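Local atomic coordinates of ketol-acid reductoisomerase (NAD(+)) (uncultured archaeon GZfos26G2, PDB entry 4XDY), a protein that catalyses the magnesium-dependent methyl migration and NADH-dependent reduction that turn (S)-2-acetolactate into (R)-2,3-dihydroxy-isovalerate in branched-chain amino acid biosynthesis. Residues 17-22 against 78-83; 22-27 against 42-47; 105-110 against 128-133. All coordinates share one frame; numbering follows the deposited sequence.

Contact 1: 17-22 against 78-83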
loop_
_atom_site.group_PDB
_atom_site.type_symbol
_atom_site.label_atom_id
_atom_site.label_comp_id
_atom_site.label_asym_id
_atom_site.label_seq_id
_atom_site.Cartn_x
_atom_site.Cartn_y
_atom_site.Cartn_z
ATOM N N LYS A 17 12.967 34.622 8.294
ATOM C CA LYS A 17 13.007 33.818 9.485
ATOM C C LYS A 17 13.977 32.668 9.218
ATOM O O LYS A 17 14.077 32.168 8.099
ATOM C CB LYS A 17 11.610 33.338 9.850
ATOM C CG LYS A 17 10.913 34.355 10.709
ATOM C CD LYS A 17 9.496 34.000 10.980
ATOM C CE LYS A 17 8.800 35.142 11.702
ATOM N NZ LYS A 17 9.112 35.244 13.136
ATOM N N THR A 18 14.689 32.318 10.266
ATOM C CA THR A 18 15.526 31.126 10.279
ATOM C C THR A 18 14.789 30.023 11.086
ATOM O O THR A 18 14.299 30.269 12.205
ATOM C CB THR A 18 16.850 31.476 10.958
ATOM O OG1 THR A 18 17.524 32.412 10.099
ATOM C CG2 THR A 18 17.720 30.220 11.163
ATOM N N ILE A 19 14.756 28.862 10.484
ATOM C CA ILE A 19 14.193 27.660 11.132
ATOM C C ILE A 19 15.359 26.782 11.608
ATOM O O ILE A 19 16.189 26.322 10.760
ATOM C CB ILE A 19 13.374 26.796 10.139
ATOM C CG1 ILE A 19 12.444 27.611 9.220
ATOM C CG2 ILE A 19 12.694 25.609 10.912
ATOM C CD1 ILE A 19 11.475 28.393 9.972
ATOM N N ALA A 20 15.401 26.551 12.900
ATOM C CA ALA A 20 16.329 25.599 13.510
ATOM C C ALA A 20 15.638 24.244 13.604
ATOM O O ALA A 20 14.701 24.095 14.374
ATOM C CB ALA A 20 16.743 26.065 14.874
ATOM N N VAL A 21 16.082 23.319 12.785
ATOM C CA VAL A 21 15.518 21.938 12.780
ATOM C C VAL A 21 16.357 21.095 13.714
ATOM O O VAL A 21 17.537 20.870 13.421
ATOM C CB VAL A 21 15.468 21.355 11.382
ATOM C CG1 VAL A 21 15.090 19.862 11.419
ATOM C CG2 VAL A 21 14.481 22.137 10.495
ATOM N N MET A 22 15.760 20.685 14.838
ATOM C CA MET A 22 16.411 19.848 15.823
ATOM C C MET A 22 16.184 18.360 15.493
ATOM O O MET A 22 15.075 17.878 15.584
ATOM C CB MET A 22 15.924 20.147 17.207
ATOM C CG MET A 22 15.813 21.645 17.575
ATOM S SD MET A 22 17.433 22.416 17.344
ATOM C CE MET A 22 17.195 23.834 18.406
ATOM N N GLY A 78 17.640 30.069 15.879
ATOM C CA GLY A 78 16.388 29.915 15.165
ATOM C C GLY A 78 15.322 30.891 15.663
ATOM O O GLY A 78 15.120 31.042 16.851
ATOM N N ASP A 79 14.588 31.445 14.712
ATOM C CA ASP A 79 13.346 32.140 15.031
ATOM C C ASP A 79 12.222 31.118 15.302
ATOM O O ASP A 79 11.308 31.386 16.070
ATOM C CB ASP A 79 12.954 33.003 13.847
ATOM C CG ASP A 79 14.006 34.069 13.544
ATOM O OD1 ASP A 79 14.312 34.773 14.496
ATOM O OD2 ASP A 79 14.589 34.085 12.438
ATOM N N VAL A 80 12.302 29.997 14.569
ATOM C CA VAL A 80 11.440 28.823 14.785
ATOM C C VAL A 80 12.348 27.696 15.246
ATOM O O VAL A 80 13.328 27.411 14.605
ATOM C CB VAL A 80 10.657 28.407 13.515
ATOM C CG1 VAL A 80 9.734 27.219 13.841
ATOM C CG2 VAL A 80 9.812 29.565 13.024
ATOM N N VAL A 81 12.018 27.122 16.400
ATOM C CA VAL A 81 12.799 26.005 16.944
ATOM C C VAL A 81 11.921 24.743 16.769
ATOM O O VAL A 81 10.928 24.614 17.445
ATOM C CB VAL A 81 13.139 26.217 18.400
ATOM C CG1 VAL A 81 13.852 24.996 18.994
ATOM C CG2 VAL A 81 14.065 27.439 18.562
ATOM N N HIS A 82 12.269 23.957 15.764
ATOM C CA HIS A 82 11.354 22.929 15.280
ATOM C C HIS A 82 11.912 21.567 15.714
ATOM O O HIS A 82 12.969 21.143 15.208
ATOM C CB HIS A 82 11.276 23.039 13.788
ATOM C CG HIS A 82 10.324 22.089 13.134
ATOM N ND1 HIS A 82 9.280 21.509 13.799
ATOM C CD2 HIS A 82 10.221 21.667 11.854
ATOM C CE1 HIS A 82 8.576 20.768 12.964
ATOM N NE2 HIS A 82 9.134 20.829 11.790
ATOM N N ILE A 83 11.203 20.946 16.645
ATOM C CA ILE A 83 11.687 19.763 17.391
ATOM C C ILE A 83 11.320 18.526 16.577
ATOM O O ILE A 83 10.155 18.147 16.541
ATOM C CB ILE A 83 11.185 19.761 18.816
ATOM C CG1 ILE A 83 11.814 20.953 19.585
ATOM C CG2 ILE A 83 11.634 18.484 19.546
ATOM C CD1 ILE A 83 11.276 21.167 20.949
HETATM O O HOH W 1 8.890 32.836 14.665
#
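T18 and D79 are joined in both directions just ahead of strand 80-83. The amide of T18 gives its hydrogen to D79 OD2 over 2.8 Å between N and OD2, nearly straight at 174° and on the oxygen's anti lone pair. Chi1 of -62° puts D79 CG beside its own backbone N, and OD2 reaches T18 N; D79 N in turn donates to T18 O, bent at 133°. T18 O also accepts from V80 N at 3.1 Å, in the carbonyl plane, so two amides grip one oxygen. The pairing then runs as a regular parallel sheet: A20 N to V80 O, H82 N to A20 O and M22 N to H82 O. A water bridges K17 NZ and D79 O. Apolar contacts flank this backbone core. On the face of I19, V80 and H82, I19 CD1 lies 3.6 Å from V80 CB, the two side chains pointing the same way. On the face of A20 and V81, the bent chain of M22 brings CE within 3.6 Å of V81 CG1. The D79 carboxylate thus takes the T18 amide where parallel pairing would place a main-chain carbonyl, in effect carrying the Rossmann-domain pairing one amide ahead of strand 80-83.

Contact 2: 22-27 against 42-47; sequences MGYGAQ and VVIGET. With NAI (1,4-dihydronicotinamide adenine dinucleotide), chain E.
E46 OE2 accepts the amide of Y24 and, on the same oxygen, a hydroxyl of the cofactor. The bond from Y24 N to E46 OE2 is 2.8 Å, almost straight at 169°, and meets the oxygen on its anti side, 21° out of the carboxylate plane. The ribose hydroxyl O2B of NAI lies 2.6 Å from E46 OE2, while OE1 takes the amide of T47; three donors therefore hold the carboxylate. This acidic grip on the adenosine ribose is characteristic of NAD-preferring Rossmann enzymes. Y24 OH bonds to D64 and N33. The main-chain bond across the segments is G23 N to G45 O, the last parallel link before the chains part. Beyond it, A26 N donates to NAI O2A, and Q27 N to NAI O2N at 3.0 Å and 170°, the glycine-rich turn presenting helix-start amides to the diphosphate. Q27 CG lies against the nicotinamide, 3.3 Å from NAI C2N and C3N. Glycines make room: a CB on G25 would collide with NAI O2A, and one on G45 with M22 SD, which rests 3.7 Å from G45 CA. In the apolar contact, I44 CD1 approaches Y24 CD1 at 3.8 Å, the side chains set obliquely. The contact lies in the beta-alpha-beta unit of strand 18-22, helix 26-37 and strand 41-50, with Y24 and E46 packed on helix 56-63 and M22 on helix 71-77.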
loop_
_atom_site.group_PDB
_atom_site.type_symbol
_atom_site.label_atom_id
_atom_site.label_comp_id
_atom_site.label_asym_id
_atom_site.label_seq_id
_atom_site.Cartn_x
_atom_site.Cartn_y
_atom_site.Cartn_z
ATOM N N MET A 22 15.760 20.685 14.838
ATOM C CA MET A 22 16.411 19.848 15.823
ATOM C C MET A 22 16.184 18.360 15.493
ATOM O O MET A 22 15.075 17.878 15.584
ATOM C CB MET A 22 15.924 20.147 17.207
ATOM C CG MET A 22 15.813 21.645 17.575
ATOM S SD MET A 22 17.433 22.416 17.344
ATOM C CE MET A 22 17.195 23.834 18.406
ATOM N N GLY A 23 17.258 17.638 15.238
ATOM C CA GLY A 23 17.183 16.241 14.771
ATOM C C GLY A 23 17.124 16.071 13.314
ATOM O O GLY A 23 16.136 16.440 12.696
ATOM N N TYR A 24 18.131 15.454 12.698
ATOM C CA TYR A 24 18.136 15.222 11.305
ATOM C C TYR A 24 17.888 13.766 10.986
ATOM O O TYR A 24 18.726 13.166 10.332
ATOM C CB TYR A 24 19.515 15.666 10.698
ATOM C CG TYR A 24 19.638 15.872 9.229
ATOM C CD1 TYR A 24 19.160 17.013 8.610
ATOM C CD2 TYR A 24 20.338 14.974 8.434
ATOM C CE1 TYR A 24 19.287 17.233 7.263
ATOM C CE2 TYR A 24 20.486 15.180 7.061
ATOM C CZ TYR A 24 19.992 16.351 6.472
ATOM O OH TYR A 24 20.076 16.600 5.127
ATOM N N GLY A 25 16.713 13.225 11.348
ATOM C CA GLY A 25 16.326 11.850 11.091
ATOM C C GLY A 25 15.232 11.822 10.039
ATOM O O GLY A 25 15.274 12.588 9.082
ATOM N N ALA A 26 14.267 10.908 10.150
ATOM C CA ALA A 26 13.345 10.698 8.993
ATOM C C ALA A 26 12.657 12.029 8.653
ATOM O O ALA A 26 12.598 12.428 7.480
ATOM C CB ALA A 26 12.285 9.665 9.380
ATOM N N GLN A 27 12.110 12.686 9.670
ATOM C CA GLN A 27 11.409 13.948 9.467
ATOM C C GLN A 27 12.363 15.169 9.307
ATOM O O GLN A 27 12.127 15.996 8.443
ATOM C CB GLN A 27 10.385 14.192 10.560
ATOM C CG GLN A 27 9.102 13.345 10.409
ATOM C CD GLN A 27 8.337 13.552 9.114
ATOM O OE1 GLN A 27 7.713 12.612 8.576
ATOM N NE2 GLN A 27 8.366 14.738 8.623
ATOM N N VAL A 42 17.636 27.543 6.846
ATOM C CA VAL A 42 17.571 26.477 7.871
ATOM C C VAL A 42 18.895 26.240 8.543
ATOM O O VAL A 42 19.935 26.181 7.850
ATOM C CB VAL A 42 17.139 25.127 7.234
ATOM C CG1 VAL A 42 17.123 24.001 8.293
ATOM C CG2 VAL A 42 15.794 25.276 6.550
ATOM N N VAL A 43 18.885 26.025 9.854
ATOM C CA VAL A 43 20.065 25.498 10.523
ATOM C C VAL A 43 19.688 24.213 11.226
ATOM O O VAL A 43 18.494 24.067 11.592
ATOM C CB VAL A 43 20.734 26.510 11.465
ATOM C CG1 VAL A 43 21.077 27.758 10.636
ATOM C CG2 VAL A 43 19.879 26.856 12.653
ATOM N N ILE A 44 20.624 23.267 11.220
ATOM C CA ILE A 44 20.430 21.964 11.933
ATOM C C ILE A 44 20.999 22.022 13.311
ATOM O O ILE A 44 22.181 22.357 13.503
ATOM C CB ILE A 44 21.021 20.782 11.162
ATOM C CG1 ILE A 44 20.521 20.770 9.723
ATOM C CG2 ILE A 44 20.701 19.463 11.881
ATOM C CD1 ILE A 44 18.972 20.709 9.586
ATOM N N GLY A 45 20.177 21.685 14.283
ATOM C CA GLY A 45 20.601 21.373 15.657
ATOM C C GLY A 45 20.753 19.850 15.774
ATOM O O GLY A 45 19.793 19.106 15.570
ATOM N N GLU A 46 21.975 19.386 16.083
ATOM C CA GLU A 46 22.226 17.955 16.245
ATOM C C GLU A 46 23.253 17.733 17.305
ATOM O O GLU A 46 23.720 18.703 17.919
ATOM C CB GLU A 46 22.611 17.300 14.911
ATOM C CG GLU A 46 21.483 16.496 14.268
ATOM C CD GLU A 46 21.076 15.194 14.980
ATOM O OE1 GLU A 46 21.588 14.906 16.061
ATOM O OE2 GLU A 46 20.100 14.506 14.490
ATOM N N THR A 47 23.495 16.451 17.597
ATOM C CA THR A 47 24.442 16.036 18.590
ATOM C C THR A 47 25.533 15.184 17.906
ATOM O O THR A 47 25.252 14.187 17.250
ATOM C CB THR A 47 23.757 15.231 19.688
ATOM O OG1 THR A 47 22.648 15.985 20.215
ATOM C CG2 THR A 47 24.756 14.943 20.829
HETATM P PA NAI E . 14.254 10.146 14.592
HETATM O O1A NAI E . 13.990 8.918 15.477
HETATM O O2A NAI E . 14.550 9.972 13.167
HETATM O O5B NAI E . 15.306 11.042 15.422
HETATM C C5B NAI E . 15.873 12.240 14.818
HETATM C C4B NAI E . 17.386 12.309 15.188
HETATM O O4B NAI E . 17.416 12.526 16.594
HETATM C C3B NAI E . 18.259 11.047 14.960
HETATM O O3B NAI E . 18.558 10.972 13.566
HETATM C C2B NAI E . 19.426 11.296 15.892
HETATM O O2B NAI E . 20.416 12.044 15.182
HETATM C C1B NAI E . 18.762 12.160 16.994
HETATM N N9A NAI E . 18.670 11.430 18.247
HETATM C C8A NAI E . 18.198 10.116 18.344
HETATM N N7A NAI E . 18.244 9.734 19.613
HETATM C C5A NAI E . 18.771 10.770 20.318
HETATM C C6A NAI E . 19.123 10.993 21.708
HETATM N N6A NAI E . 18.944 10.048 22.641
HETATM N N1A NAI E . 19.602 12.203 22.099
HETATM C C2A NAI E . 19.822 13.177 21.190
HETATM N N3A NAI E . 19.538 13.075 19.904
HETATM C C4A NAI E . 19.026 11.888 19.411
HETATM O O3 NAI E . 12.886 11.127 14.751
HETATM P PN NAI E . 11.596 11.046 13.704
HETATM O O1N NAI E . 11.091 9.621 13.608
HETATM O O2N NAI E . 12.025 11.745 12.483
HETATM O O5D NAI E . 10.569 11.789 14.652
HETATM C C5D NAI E . 10.656 13.248 14.780
HETATM C C4D NAI E . 9.273 13.861 15.201
HETATM O O4D NAI E . 8.470 13.712 14.012
HETATM C C3D NAI E . 8.516 13.121 16.287
HETATM O O3D NAI E . 7.753 14.047 17.070
HETATM C C2D NAI E . 7.557 12.157 15.548
HETATM O O2D NAI E . 6.407 11.723 16.270
HETATM C C1D NAI E . 7.212 13.009 14.345
HETATM N N1N NAI E . 6.760 12.355 13.112
HETATM C C2N NAI E . 7.549 11.411 12.557
HETATM C C3N NAI E . 7.194 10.797 11.408
HETATM C C7N NAI E . 8.105 9.880 10.794
HETATM O O7N NAI E . 9.048 9.241 11.356
HETATM N N7N NAI E . 8.058 9.908 9.486
HETATM C C4N NAI E . 5.952 11.191 10.776
HETATM C C5N NAI E . 5.285 12.344 11.297
HETATM C C6N NAI E . 5.707 12.865 12.480
#

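Contact 3: 105-110 against 128-133; sequences GKALCF and DVIMVA
L108 and V129 sit in register within parallel strands 107-110 and 128-134, whose segment axes approach to 4.5 Å at 22°, and backbone bonds alternate between the strands, from D128 N on K106 O to V132 N on F110 O. The strands belong to a beta-alpha-beta unit of the Rossmann domain, connected through helix 114-117. The link from F110 N to I130 O is weak, bent to 131°; C109 CA comes within 3.1 Å of the same I130 O as a CA-H...O contact. C109 and I130 carry the packing on one face. I130 CG1 takes the crowded position between the backbone N and the carbonyl carbon (chi1 57°), and lies 3.6 Å from both CB and SG of C109. V132 CG2 touches C109 SG at 3.9 Å, while helix 165-175 packs against I130 and V132. On the other face, F110 turns its ring edge to I130 O, in plane, with V129 CG1 also near the rim. M131 heads toward helix 188-203, but its CG, anti to the backbone N, stays 3.3 Å from F110 O. At the strand entrance D128 OD2 bonds S162 OG, and a water joins that same OD2, at 2.7 Å, to G105 O.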
loop_
_atom_site.group_PDB
_atom_site.type_symbol
_atom_site.label_atom_id
_atom_site.label_comp_id
_atom_site.label_asym_id
_atom_site.label_seq_id
_atom_site.Cartn_x
_atom_site.Cartn_y
_atom_site.Cartn_z
ATOM N N GLY A 105 8.738 35.514 21.904
ATOM C CA GLY A 105 8.373 35.584 20.507
ATOM C C GLY A 105 9.022 34.689 19.513
ATOM O O GLY A 105 8.678 34.754 18.316
ATOM N N LYS A 106 10.027 33.904 19.916
ATOM C CA LYS A 106 10.339 32.706 19.106
ATOM C C LYS A 106 9.066 31.826 19.019
ATOM O O LYS A 106 8.123 31.944 19.858
ATOM C CB LYS A 106 11.468 31.905 19.764
ATOM C CG LYS A 106 12.928 32.363 19.417
ATOM C CD LYS A 106 13.940 31.535 20.201
ATOM C CE LYS A 106 15.318 32.183 20.353
ATOM N NZ LYS A 106 15.988 32.361 19.051
ATOM N N ALA A 107 9.091 30.913 18.048
ATOM C CA ALA A 107 8.035 29.883 17.935
ATOM C C ALA A 107 8.697 28.509 18.189
ATOM O O ALA A 107 9.779 28.222 17.646
ATOM C CB ALA A 107 7.417 29.916 16.564
ATOM N N LEU A 108 8.104 27.758 19.082
ATOM C CA LEU A 108 8.437 26.317 19.310
ATOM C C LEU A 108 7.469 25.491 18.494
ATOM O O LEU A 108 6.240 25.571 18.681
ATOM C CB LEU A 108 8.260 26.061 20.783
ATOM C CG LEU A 108 8.826 24.718 21.342
ATOM C CD1 LEU A 108 10.345 24.619 21.234
ATOM C CD2 LEU A 108 8.344 24.473 22.769
ATOM N N CYS A 109 8.020 24.643 17.630
ATOM C CA CYS A 109 7.229 23.892 16.677
ATOM C C CYS A 109 7.545 22.382 16.843
ATOM O O CYS A 109 8.633 22.009 17.316
ATOM C CB CYS A 109 7.538 24.359 15.297
ATOM S SG CYS A 109 6.544 23.807 13.934
ATOM N N PHE A 110 6.561 21.582 16.473
ATOM C CA PHE A 110 6.603 20.090 16.610
ATOM C C PHE A 110 5.988 19.541 15.333
ATOM O O PHE A 110 5.227 20.260 14.618
ATOM C CB PHE A 110 5.795 19.598 17.749
ATOM C CG PHE A 110 6.302 20.038 19.096
ATOM C CD1 PHE A 110 5.945 21.295 19.609
ATOM C CD2 PHE A 110 7.160 19.253 19.805
ATOM C CE1 PHE A 110 6.396 21.696 20.856
ATOM C CE2 PHE A 110 7.627 19.639 21.052
ATOM C CZ PHE A 110 7.237 20.847 21.590
ATOM N N ASP A 128 5.471 31.390 20.944
ATOM C CA ASP A 128 4.415 30.801 20.175
ATOM C C ASP A 128 4.670 29.248 20.265
ATOM O O ASP A 128 5.852 28.803 20.308
ATOM C CB ASP A 128 4.468 31.218 18.777
ATOM C CG ASP A 128 4.060 32.745 18.518
ATOM O OD1 ASP A 128 3.317 33.281 19.314
ATOM O OD2 ASP A 128 4.437 33.210 17.424
ATOM N N VAL A 129 3.585 28.494 20.153
ATOM C CA VAL A 129 3.678 27.006 20.168
ATOM C C VAL A 129 2.788 26.472 19.052
ATOM O O VAL A 129 1.537 26.680 19.066
ATOM C CB VAL A 129 3.311 26.398 21.521
ATOM C CG1 VAL A 129 3.427 24.827 21.500
ATOM C CG2 VAL A 129 4.164 26.934 22.609
ATOM N N ILE A 130 3.434 25.873 18.065
ATOM C CA ILE A 130 2.809 25.464 16.851
ATOM C C ILE A 130 3.138 24.012 16.507
ATOM O O ILE A 130 4.133 23.467 16.992
ATOM C CB ILE A 130 3.137 26.389 15.683
ATOM C CG1 ILE A 130 4.625 26.476 15.499
ATOM C CG2 ILE A 130 2.538 27.781 16.002
ATOM C CD1 ILE A 130 4.998 27.124 14.219
ATOM N N MET A 131 2.361 23.460 15.589
ATOM C CA MET A 131 2.608 22.123 15.071
ATOM C C MET A 131 2.301 22.062 13.610
ATOM O O MET A 131 1.230 22.537 13.147
ATOM C CB MET A 131 1.760 21.043 15.822
ATOM C CG MET A 131 1.980 19.787 15.050
ATOM S SD MET A 131 1.506 18.447 16.037
ATOM C CE MET A 131 0.008 18.719 15.969
ATOM N N VAL A 132 3.238 21.524 12.840
ATOM C CA VAL A 132 3.042 21.164 11.450
ATOM C C VAL A 132 3.274 19.652 11.297
ATOM O O VAL A 132 4.440 19.185 11.330
ATOM C CB VAL A 132 3.887 22.015 10.499
ATOM C CG1 VAL A 132 3.497 23.514 10.685
ATOM C CG2 VAL A 132 5.424 21.898 10.764
ATOM N N ALA A 133 2.186 18.908 11.240
ATOM C CA ALA A 133 2.253 17.429 11.317
ATOM C C ALA A 133 1.974 16.794 10.002
ATOM O O ALA A 133 0.821 16.831 9.566
ATOM C CB ALA A 133 1.280 16.928 12.350
HETATM O O HOH W 2 6.895 33.568 16.297
#

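From the N terminus, strand 18-22 is shared by the first two contacts through M22. The chain turns into helix 26-37 and returns in strand 41-50, closing the short loop of contact 2. It then passes through further helices and strands before 78-83 pairs with the other edge of 18-22 and closes contact 1, so contact 2 lies wholly within that longer loop. Contact 3 follows in series, closing its own crossover from 105-110 to 128-133. V43 bonds with I19 and V21 tie contacts 1 and 2; V81 N to A107 O and K106 NZ to G78 O tie contacts 1 and 3. Contacts 2 and 3 do not touch, yet all three share one sheet, ordered 41-50, 18-22, 80-83, 107-110, 128-134.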